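Local coordinates for aminopeptidase C (Lactobacillus rhamnosus, PDB 4K7C), which acts as a cysteine peptidase of the peptidase C1-like family and probably removes amino acids from the N-terminal ends of peptides, at residues Cys70-Ala75 and Asp143-Leu148; Lys117-Pro122 and Thr186-Val191; Ala133-Asp138 and Lys179-Ala184; Pro161-Ser166 and Tyr217-Pro222. All coordinates share one frame; numbering follows the deposited sequence. Where two conformers were deposited one is given.

Contact 1. Residues Cys70-Ala75 and Asp143-Leu148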
# COMPACT_ATOMS: atom_id res chain seq x y z
N CYS A 70 -21.47 12.94 -15.75
CA CYS A 70 -20.63 13.20 -16.94
C CYS A 70 -21.20 14.36 -17.79
O CYS A 70 -20.47 15.29 -18.08
CB CYS A 70 -20.49 11.93 -17.77
SG CYS A 70 -22.09 11.48 -18.38
N TRP A 71 -22.51 14.36 -18.01
CA TRP A 71 -23.19 15.36 -18.86
C TRP A 71 -22.93 16.79 -18.37
O TRP A 71 -22.67 17.66 -19.17
CB TRP A 71 -24.68 15.09 -18.92
CG TRP A 71 -25.44 15.16 -17.59
CD1 TRP A 71 -25.25 14.39 -16.46
CD2 TRP A 71 -26.53 16.04 -17.29
NE1 TRP A 71 -26.13 14.76 -15.49
CE2 TRP A 71 -26.96 15.73 -15.98
CE3 TRP A 71 -27.18 17.04 -17.99
CZ2 TRP A 71 -28.03 16.38 -15.39
CZ3 TRP A 71 -28.27 17.68 -17.40
CH2 TRP A 71 -28.67 17.35 -16.14
N MSE A 72 -22.93 16.97 -17.05
CA MSE A 72 -22.63 18.26 -16.42
C MSE A 72 -21.18 18.66 -16.52
O MSE A 72 -20.83 19.76 -16.87
CB MSE A 72 -22.97 18.27 -14.93
CG MSE A 72 -24.32 17.82 -14.56
SE MSE A 72 -24.41 17.91 -12.60
CE MSE A 72 -26.22 17.28 -12.80
N PHE A 73 -20.29 17.71 -16.22
CA PHE A 73 -18.86 17.92 -16.33
C PHE A 73 -18.50 18.30 -17.75
O PHE A 73 -17.74 19.28 -17.96
CB PHE A 73 -18.04 16.68 -15.85
CG PHE A 73 -17.84 16.66 -14.36
CD1 PHE A 73 -16.60 16.95 -13.80
CD2 PHE A 73 -18.87 16.38 -13.53
CE1 PHE A 73 -16.41 16.96 -12.45
CE2 PHE A 73 -18.71 16.39 -12.15
CZ PHE A 73 -17.48 16.73 -11.61
N ALA A 74 -19.08 17.58 -18.71
CA ALA A 74 -18.78 17.85 -20.11
C ALA A 74 -19.31 19.22 -20.57
O ALA A 74 -18.60 20.01 -21.20
CB ALA A 74 -19.31 16.76 -20.99
N ALA A 75 -20.50 19.54 -20.19
CA ALA A 75 -21.05 20.88 -20.56
C ALA A 75 -20.20 21.94 -19.91
O ALA A 75 -19.81 22.93 -20.56
CB ALA A 75 -22.48 21.02 -20.15
N ASP A 143 -29.83 19.68 -23.20
CA ASP A 143 -30.90 20.68 -23.07
C ASP A 143 -31.34 20.82 -21.61
O ASP A 143 -31.75 21.90 -21.19
CB ASP A 143 -32.08 20.30 -23.94
CG ASP A 143 -31.76 20.31 -25.46
OD1 ASP A 143 -31.02 21.19 -25.95
OD2 ASP A 143 -32.27 19.38 -26.15
N MSE A 144 -31.24 19.72 -20.86
CA MSE A 144 -31.47 19.77 -19.39
C MSE A 144 -30.41 20.52 -18.65
O MSE A 144 -30.68 21.21 -17.67
CB MSE A 144 -31.56 18.31 -18.90
CG MSE A 144 -32.84 17.66 -19.38
SE MSE A 144 -32.76 15.68 -19.22
CE MSE A 144 -32.65 15.45 -17.28
N LEU A 145 -29.15 20.49 -19.10
CA LEU A 145 -28.14 21.29 -18.43
C LEU A 145 -28.39 22.77 -18.76
O LEU A 145 -28.31 23.65 -17.87
CB LEU A 145 -26.77 20.84 -18.93
CG LEU A 145 -25.51 21.31 -18.19
CD1 LEU A 145 -25.11 22.72 -18.62
CD2 LEU A 145 -25.74 21.16 -16.69
N SER A 146 -28.64 23.08 -20.03
CA SER A 146 -29.03 24.45 -20.38
C SER A 146 -30.17 24.99 -19.57
O SER A 146 -30.08 26.14 -19.09
CB SER A 146 -29.36 24.57 -21.87
OG SER A 146 -28.17 24.51 -22.51
N ALA A 147 -31.21 24.20 -19.40
CA ALA A 147 -32.35 24.61 -18.63
C ALA A 147 -31.91 25.06 -17.24
O ALA A 147 -32.42 26.06 -16.70
CB ALA A 147 -33.37 23.51 -18.49
N LEU A 148 -30.98 24.30 -16.63
CA LEU A 148 -30.48 24.64 -15.33
C LEU A 148 -29.71 25.92 -15.31
O LEU A 148 -29.93 26.73 -14.42
CB LEU A 148 -29.60 23.50 -14.73
CG LEU A 148 -30.38 22.22 -14.44
CD1 LEU A 148 -29.41 21.07 -14.25
CD2 LEU A 148 -31.25 22.38 -13.22
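With chi1 at 62°, Trp71 holds CG in the crowded position between its backbone N and its carbonyl carbon, while Leu145 sets CG anti to its own backbone N (chi1 -168°) and turns its branches toward the helix segment 70-75. The indole therefore reaches across with its six-membered end. CZ3 lies edge-on to the opposing backbone, 3.4 Å from Leu145 N and near the plane of the ring. The same CZ3 meets Met144 CB at 3.7 Å, and farther round the rim CH2 approaches Leu148 CD1. On one face the ring carries CG of its neighbour Met72, a selenomethionine like Met144, 3.6 Å above the plane. One turn on, Ala75 CB presses against Leu145 CD1 at 3.5 Å, tighter than usual for two carbons. The axes of the two segments come within 10.1 Å and cross at -67°, a wide spacing consistent with an indole placed between them. No hydrogen bond joins the two segments; the buried indole N-H is satisfied by Asp138 O. Cys70, at the start of helix 70-87, touches His364 on strand 364-374. This is consistent with the papain-like fold, in which a central helix begins at the cysteine of the active site and packs against helices of the helical half.

Contact 2. Residues Lys117-Pro122 and Thr186-Val191; sequences KTADQP and TLRKLV
A type I beta turn from Thr118 to Gln121, just after helix 96-117, presents its carbonyl oxygens to one arginine of helix 170-192. From CB, Arg188 sends CG anti to its carbonyl carbon, where it passes Ala119 CB at 4.3 Å. The chain continues straight at chi2 and bends at chi3 (55°), which swings the guanidinium over to the turn. There NH2 gives its main bond, 2.7 Å to Gln121 O with an N-H...O angle of 152°. NH1 reaches the same Gln121 O at 3.0 Å, so two nitrogens grip one oxygen end-on, nearly in both the guanidinium and the carbonyl planes. NH1 also makes a weak bond to Thr118 O at 3.1 Å. It donates besides to a water that in turn donates to Thr118 OG1, a hydroxyl also bonded to Asn114 O. Ala119 O stands over one face of the group, 3.4 Å above its plane, where its partial negative charge would probably suit the cation. Gripped in plane by Gln121 O, the guanidinium has its rotation fixed; Val128, and Tyr357 of a second subunit, pack on the Arg188 side chain. Beside this polar grip Ala119 CB rests on Val191 CG2 at 3.7 Å. A second water donates to Ala119 O and to Arg188 O, the water oxygen lying 2.8 Å from Arg188 O.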
# COMPACT_ATOMS: atom_id res chain seq x y z
N LYS A 117 -49.62 13.52 -13.34
CA LYS A 117 -50.09 13.38 -14.66
C LYS A 117 -50.48 11.95 -14.99
O LYS A 117 -51.34 11.76 -15.80
CB LYS A 117 -49.05 13.83 -15.67
CG LYS A 117 -49.13 15.32 -15.97
CD LYS A 117 -47.84 15.85 -16.58
CE LYS A 117 -47.49 15.15 -17.88
NZ LYS A 117 -46.30 15.81 -18.50
N THR A 118 -49.91 10.96 -14.32
CA THR A 118 -50.20 9.56 -14.62
C THR A 118 -50.95 8.94 -13.49
O THR A 118 -51.10 7.74 -13.41
CB THR A 118 -48.87 8.79 -14.90
OG1 THR A 118 -48.01 8.92 -13.78
CG2 THR A 118 -48.20 9.30 -16.17
N ALA A 119 -51.49 9.75 -12.60
CA ALA A 119 -52.06 9.22 -11.39
C ALA A 119 -53.39 8.47 -11.64
O ALA A 119 -53.77 7.70 -10.78
CB ALA A 119 -52.30 10.31 -10.40
N ASP A 120 -54.00 8.74 -12.80
CA ASP A 120 -55.24 8.03 -13.28
C ASP A 120 -54.92 6.71 -14.03
O ASP A 120 -55.81 5.95 -14.38
CB ASP A 120 -56.07 8.97 -14.20
CG ASP A 120 -55.25 9.49 -15.42
OD1 ASP A 120 -53.98 9.47 -15.40
OD2 ASP A 120 -55.88 9.97 -16.40
N GLN A 121 -53.64 6.41 -14.23
CA GLN A 121 -53.23 5.23 -14.95
C GLN A 121 -52.82 4.14 -13.97
O GLN A 121 -52.36 4.40 -12.84
CB GLN A 121 -52.09 5.55 -15.94
CG GLN A 121 -52.46 6.60 -16.99
CD GLN A 121 -51.22 7.15 -17.71
OE1 GLN A 121 -50.20 6.46 -17.83
NE2 GLN A 121 -51.29 8.40 -18.17
N PRO A 122 -53.01 2.89 -14.36
CA PRO A 122 -52.69 1.81 -13.44
C PRO A 122 -51.22 1.87 -13.02
O PRO A 122 -50.33 2.19 -13.85
CB PRO A 122 -52.98 0.55 -14.27
CG PRO A 122 -53.93 1.01 -15.33
CD PRO A 122 -53.48 2.40 -15.66
N THR A 186 -48.51 8.94 -1.78
CA THR A 186 -49.35 9.95 -1.17
C THR A 186 -50.04 10.74 -2.30
O THR A 186 -51.25 11.00 -2.25
CB THR A 186 -48.51 10.92 -0.33
OG1 THR A 186 -47.82 10.20 0.71
CG2 THR A 186 -49.33 11.97 0.28
N LEU A 187 -49.29 11.08 -3.33
CA LEU A 187 -49.82 11.87 -4.47
C LEU A 187 -50.90 11.11 -5.26
O LEU A 187 -52.02 11.67 -5.58
CB LEU A 187 -48.73 12.37 -5.41
CG LEU A 187 -47.74 13.44 -4.92
CD1 LEU A 187 -46.65 13.64 -5.98
CD2 LEU A 187 -48.43 14.75 -4.64
N ARG A 188 -50.65 9.82 -5.55
CA ARG A 188 -51.70 8.99 -6.18
C ARG A 188 -52.96 8.87 -5.33
O ARG A 188 -54.12 8.89 -5.87
CB ARG A 188 -51.16 7.59 -6.65
CG ARG A 188 -50.14 7.69 -7.80
CD ARG A 188 -49.58 6.32 -8.29
NE ARG A 188 -50.64 5.37 -8.68
CZ ARG A 188 -51.12 5.23 -9.90
NH1 ARG A 188 -50.62 5.91 -10.90
NH2 ARG A 188 -52.10 4.32 -10.15
N LYS A 189 -52.77 8.74 -4.04
CA LYS A 189 -53.86 8.66 -3.10
C LYS A 189 -54.72 9.95 -3.11
O LYS A 189 -55.93 9.90 -3.22
CB LYS A 189 -53.36 8.42 -1.69
CG LYS A 189 -54.51 7.88 -0.91
CD LYS A 189 -54.44 7.99 0.57
CE LYS A 189 -55.58 7.07 1.09
NZ LYS A 189 -56.39 7.81 2.09
N LEU A 190 -54.07 11.09 -3.00
CA LEU A 190 -54.72 12.39 -3.16
C LEU A 190 -55.54 12.47 -4.45
O LEU A 190 -56.70 12.87 -4.38
CB LEU A 190 -53.68 13.54 -3.12
CG LEU A 190 -53.12 13.86 -1.74
CD1 LEU A 190 -51.86 14.68 -1.86
CD2 LEU A 190 -54.09 14.60 -0.84
N VAL A 191 -54.99 12.09 -5.59
CA VAL A 191 -55.75 12.13 -6.83
C VAL A 191 -56.92 11.10 -6.75
O VAL A 191 -58.02 11.42 -7.19
CB VAL A 191 -54.90 11.85 -8.02
CG1 VAL A 191 -55.74 11.67 -9.28
CG2 VAL A 191 -53.84 12.92 -8.22
O HOH W 1 -48.66 8.11 -11.11
O HOH W 2 -54.55 7.59 -8.36

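Contact 3. Residues Ala133-Asp138 and Lys179-Ala184; sequences ATPQQD and KLRKDA
Pro135 and Arg181 cross at about a right angle, the proline ring lying over one face of the guanidinium. CG of Pro135 stands 3.6 Å above that plane, displaced toward the rim, and CD of Pro135 comes within 3.5 Å of Arg181 NH2. Arg181 gets there with a chain extended from CG to NE, so that CG and NE also run past the ring, and NE and NH2 face backbone oxygens. Ala133 O lies at the edge of the guanidinium, in plane and 3.1 Å from NH2, while NE is hydrogen-bonded to Leu132 O. The cation thus sits at the C-terminal end of helix 126-133, where the helix dipole would probably help to hold it, and joins this end to the flank of helix 170-192 within the helical part of the papain-like fold. NH1 looks outward to the assembly and forms a salt bridge with Glu359 of a second subunit. An alanine in place of Arg181 would lose the bond to Leu132 O and that salt bridge, and would probably loosen the seat of the Pro135 ring. On the apolar side, Leu180 CD1 touches two neighbours at once: Pro135 CB at 3.7 Å and Gln136 CG at 3.7 Å. Gln136 crosses Leu180 at about a right angle, its chain bent at chi2 (86°), and its amide turns aside to Lys104 and Asn173. Within helix 170-192, Lys179 NZ forms a salt bridge one turn on with Asp183, meeting the syn lone pair of OD2 at 2.7 Å; the same nitrogen also pairs with Glu210 and Asp211.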
# COMPACT_ATOMS: atom_id res chain seq x y z
N ALA A 133 -39.41 3.14 -11.49
CA ALA A 133 -38.18 2.35 -11.54
C ALA A 133 -36.96 3.26 -11.36
O ALA A 133 -35.99 2.86 -10.74
CB ALA A 133 -38.07 1.53 -12.82
N THR A 134 -37.05 4.51 -11.86
CA THR A 134 -35.96 5.43 -11.76
C THR A 134 -36.45 6.84 -11.44
O THR A 134 -36.53 7.70 -12.35
CB THR A 134 -35.11 5.46 -13.03
OG1 THR A 134 -34.90 4.14 -13.50
CG2 THR A 134 -33.80 6.05 -12.76
N PRO A 135 -36.89 7.06 -10.19
CA PRO A 135 -37.51 8.39 -9.95
C PRO A 135 -36.66 9.60 -10.34
O PRO A 135 -37.16 10.53 -10.99
CB PRO A 135 -37.81 8.36 -8.43
CG PRO A 135 -37.92 6.93 -8.11
CD PRO A 135 -36.84 6.30 -8.93
N GLN A 136 -35.39 9.58 -9.99
CA GLN A 136 -34.43 10.46 -10.57
C GLN A 136 -33.11 9.72 -10.69
O GLN A 136 -32.97 8.62 -10.17
CB GLN A 136 -34.29 11.72 -9.75
CG GLN A 136 -33.97 11.45 -8.29
CD GLN A 136 -32.47 11.30 -8.04
OE1 GLN A 136 -31.63 12.10 -8.49
NE2 GLN A 136 -32.12 10.27 -7.33
N GLN A 137 -32.14 10.34 -11.33
CA GLN A 137 -30.80 9.80 -11.39
C GLN A 137 -29.82 10.92 -11.63
O GLN A 137 -30.20 12.06 -11.88
CB GLN A 137 -30.73 8.74 -12.50
CG GLN A 137 -31.06 9.24 -13.90
CD GLN A 137 -31.07 8.13 -14.95
OE1 GLN A 137 -30.05 7.59 -15.25
NE2 GLN A 137 -32.25 7.82 -15.51
N ASP A 138 -28.54 10.60 -11.59
CA ASP A 138 -27.47 11.59 -11.84
C ASP A 138 -27.41 12.11 -13.25
O ASP A 138 -27.06 13.27 -13.42
CB ASP A 138 -26.08 11.08 -11.45
CG ASP A 138 -25.86 10.95 -9.94
OD1 ASP A 138 -26.74 11.20 -9.08
OD2 ASP A 138 -24.75 10.48 -9.55
N LYS A 179 -37.58 8.51 -0.82
CA LYS A 179 -38.45 9.67 -0.48
C LYS A 179 -39.48 9.93 -1.63
O LYS A 179 -40.71 10.08 -1.37
CB LYS A 179 -37.59 10.93 -0.22
CG LYS A 179 -38.39 12.20 0.06
CD LYS A 179 -39.31 12.11 1.24
CE LYS A 179 -39.72 13.47 1.80
NZ LYS A 179 -40.25 14.33 0.78
N LEU A 180 -39.02 9.97 -2.86
CA LEU A 180 -39.87 10.27 -3.99
C LEU A 180 -40.90 9.20 -4.19
O LEU A 180 -42.10 9.52 -4.38
CB LEU A 180 -39.10 10.48 -5.26
CG LEU A 180 -38.12 11.63 -5.30
CD1 LEU A 180 -37.30 11.57 -6.57
CD2 LEU A 180 -38.86 12.99 -5.12
N ARG A 181 -40.49 7.95 -4.01
CA ARG A 181 -41.48 6.84 -4.10
C ARG A 181 -42.57 6.87 -3.02
O ARG A 181 -43.77 6.64 -3.28
CB ARG A 181 -40.72 5.48 -4.12
CG ARG A 181 -40.01 5.18 -5.40
CD ARG A 181 -39.25 3.87 -5.25
NE ARG A 181 -38.50 3.58 -6.47
CZ ARG A 181 -37.20 3.31 -6.57
NH1 ARG A 181 -36.38 3.29 -5.52
NH2 ARG A 181 -36.76 2.97 -7.77
N LYS A 182 -42.20 7.18 -1.80
CA LYS A 182 -43.09 7.30 -0.70
C LYS A 182 -44.07 8.42 -0.99
O LYS A 182 -45.26 8.30 -0.74
CB LYS A 182 -42.35 7.65 0.57
CG LYS A 182 -43.27 7.94 1.72
CD LYS A 182 -42.52 8.24 2.99
CE LYS A 182 -43.51 8.28 4.17
NZ LYS A 182 -44.08 9.60 4.16
N ASP A 183 -43.53 9.53 -1.45
CA ASP A 183 -44.39 10.68 -1.84
C ASP A 183 -45.32 10.36 -3.04
O ASP A 183 -46.45 10.89 -3.13
CB ASP A 183 -43.52 11.89 -2.13
CG ASP A 183 -42.91 12.51 -0.90
OD1 ASP A 183 -43.38 12.26 0.25
OD2 ASP A 183 -41.95 13.30 -1.12
N ALA A 184 -44.88 9.52 -3.98
CA ALA A 184 -45.72 9.09 -5.10
C ALA A 184 -46.93 8.36 -4.57
O ALA A 184 -48.04 8.52 -5.06
CB ALA A 184 -44.95 8.18 -6.06

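Contact 4. Residues Pro161-Ser166 and Tyr217-Pro222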
# COMPACT_ATOMS: atom_id res chain seq x y z
N PRO A 161 -17.92 24.13 -3.48
CA PRO A 161 -17.07 22.95 -3.56
C PRO A 161 -17.83 21.63 -3.46
O PRO A 161 -19.03 21.55 -3.00
CB PRO A 161 -16.14 23.09 -2.34
CG PRO A 161 -16.30 24.43 -1.79
CD PRO A 161 -17.66 24.91 -2.27
N GLU A 162 -17.15 20.57 -3.84
CA GLU A 162 -17.65 19.24 -3.61
C GLU A 162 -17.87 18.92 -2.11
O GLU A 162 -17.19 19.40 -1.19
CB GLU A 162 -16.69 18.15 -4.25
CG GLU A 162 -16.55 18.34 -5.74
CD GLU A 162 -17.78 17.84 -6.46
OE1 GLU A 162 -18.13 16.65 -6.20
OE2 GLU A 162 -18.37 18.62 -7.26
N THR A 163 -18.80 18.02 -1.90
CA THR A 163 -19.06 17.38 -0.62
C THR A 163 -18.89 15.84 -0.77
O THR A 163 -18.53 15.34 -1.83
CB THR A 163 -20.46 17.66 -0.14
OG1 THR A 163 -21.36 16.99 -1.01
CG2 THR A 163 -20.78 19.24 -0.07
N TYR A 164 -19.06 15.14 0.32
CA TYR A 164 -19.07 13.66 0.33
C TYR A 164 -20.00 13.15 -0.72
O TYR A 164 -19.60 12.35 -1.51
CB TYR A 164 -19.36 13.08 1.73
CG TYR A 164 -19.30 11.59 1.78
CD1 TYR A 164 -18.23 10.91 2.34
CD2 TYR A 164 -20.36 10.83 1.27
CE1 TYR A 164 -18.19 9.51 2.29
CE2 TYR A 164 -20.34 9.47 1.32
CZ TYR A 164 -19.26 8.83 1.86
OH TYR A 164 -19.25 7.46 1.90
N SER A 165 -21.26 13.60 -0.74
CA SER A 165 -22.29 13.00 -1.55
C SER A 165 -22.13 13.42 -3.01
O SER A 165 -22.52 12.71 -3.88
CB SER A 165 -23.66 13.38 -1.06
OG SER A 165 -23.93 12.84 0.18
N SER A 166 -21.61 14.61 -3.25
CA SER A 166 -21.52 15.06 -4.65
C SER A 166 -20.52 14.22 -5.41
O SER A 166 -20.70 13.99 -6.59
CB SER A 166 -21.15 16.55 -4.80
OG SER A 166 -19.90 16.93 -4.23
N TYR A 217 -28.44 19.45 3.13
CA TYR A 217 -27.57 18.69 4.06
C TYR A 217 -26.46 17.90 3.31
O TYR A 217 -25.32 17.80 3.79
CB TYR A 217 -28.35 17.70 4.86
CG TYR A 217 -29.08 18.25 6.06
CD1 TYR A 217 -29.29 19.63 6.22
CD2 TYR A 217 -29.68 17.41 6.96
CE1 TYR A 217 -30.02 20.16 7.31
CE2 TYR A 217 -30.37 17.91 8.06
CZ TYR A 217 -30.58 19.27 8.21
OH TYR A 217 -31.26 19.70 9.32
N THR A 218 -26.82 17.28 2.20
CA THR A 218 -25.85 16.48 1.41
C THR A 218 -24.85 17.26 0.60
O THR A 218 -23.72 16.84 0.45
CB THR A 218 -26.53 15.43 0.54
OG1 THR A 218 -27.59 15.96 -0.27
CG2 THR A 218 -27.07 14.33 1.45
N LEU A 219 -25.31 18.38 0.03
CA LEU A 219 -24.60 19.09 -1.01
C LEU A 219 -24.18 20.51 -0.66
O LEU A 219 -23.25 21.03 -1.31
CB LEU A 219 -25.49 19.13 -2.25
CG LEU A 219 -25.93 17.78 -2.85
CD1 LEU A 219 -26.74 18.01 -4.09
CD2 LEU A 219 -24.72 16.86 -3.14
N GLY A 220 -24.78 21.06 0.39
CA GLY A 220 -24.56 22.47 0.84
C GLY A 220 -25.67 23.42 0.35
O GLY A 220 -26.60 23.08 -0.39
N ASN A 221 -25.54 24.66 0.81
CA ASN A 221 -26.46 25.71 0.41
C ASN A 221 -25.99 26.32 -0.89
O ASN A 221 -24.84 26.80 -1.02
CB ASN A 221 -26.45 26.81 1.42
CG ASN A 221 -26.90 26.40 2.80
OD1 ASN A 221 -27.87 25.63 3.01
ND2 ASN A 221 -26.10 26.80 3.75
N PRO A 222 -26.87 26.39 -1.85
CA PRO A 222 -26.46 27.10 -3.08
C PRO A 222 -26.22 28.55 -2.86
O PRO A 222 -27.04 29.24 -2.19
CB PRO A 222 -27.66 26.92 -4.00
CG PRO A 222 -28.45 25.85 -3.41
CD PRO A 222 -28.27 25.94 -1.92
O HOH W 3 -20.87 22.69 -1.07
O HOH W 4 -22.62 14.74 1.67
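Just past the end of helix 197-219, Gly220 leaves the helical path with a positive phi (99°) that, at a psi of 175°, would jam a CB against the preceding carbonyl oxygen, and the loop 161-166 runs past this end with Thr163 opposite Leu219. Thr163 carries the join. Its OG1, placed between the backbone N and the carbonyl carbon (chi1 68°), donates to Thr218 O at 2.8 Å, in the plane of that carbonyl. The same OG1 accepts from Ser166 N at 3.3 Å, an ST motif, and the favour is returned by Ser166 OG, which takes the N-H of Thr163 at 2.8 Å. Ser166 OG in turn donates, from above the carboxylate plane, to Glu162 OE1, which also forms a salt bridge with Arg69. A valine in place of Thr163 would lose both bonds of OG1 and would probably loosen the loop from the helix end. Thr218 O has a second donor, a water 2.7 Å from it that also accepts from Ser165 OG. Another water spans Pro161 O and Leu219 O, both of which also receive Asn97 ND2. Between these polar links Leu219 CD2 tucks against Ser166 CB at 3.9 Å, while Met31 of a second subunit packs on Thr163.

In the fold
Contact 1 lies deepest, its centre about 8 Å from that of the chain, and is apolar helix against helix. Contact 2 is its counterpart at the surface, its centre about 31 Å away, where one arginine binds turn carbonyls with the help of water. Contacts 2 and 3 both use helix 170-192, their centres about 14 Å apart, and each brings an arginine to backbone oxygens near a helix end; both arginines meet the second subunit, by packing in contact 2 and by a salt bridge in contact 3, which is buried and adds apolar cover. Contact 4, also buried and also touching that subunit, joins its two segments through hydroxyls and waters, with no charged pair across them. Contact 3 touches contact 1 through Asp138.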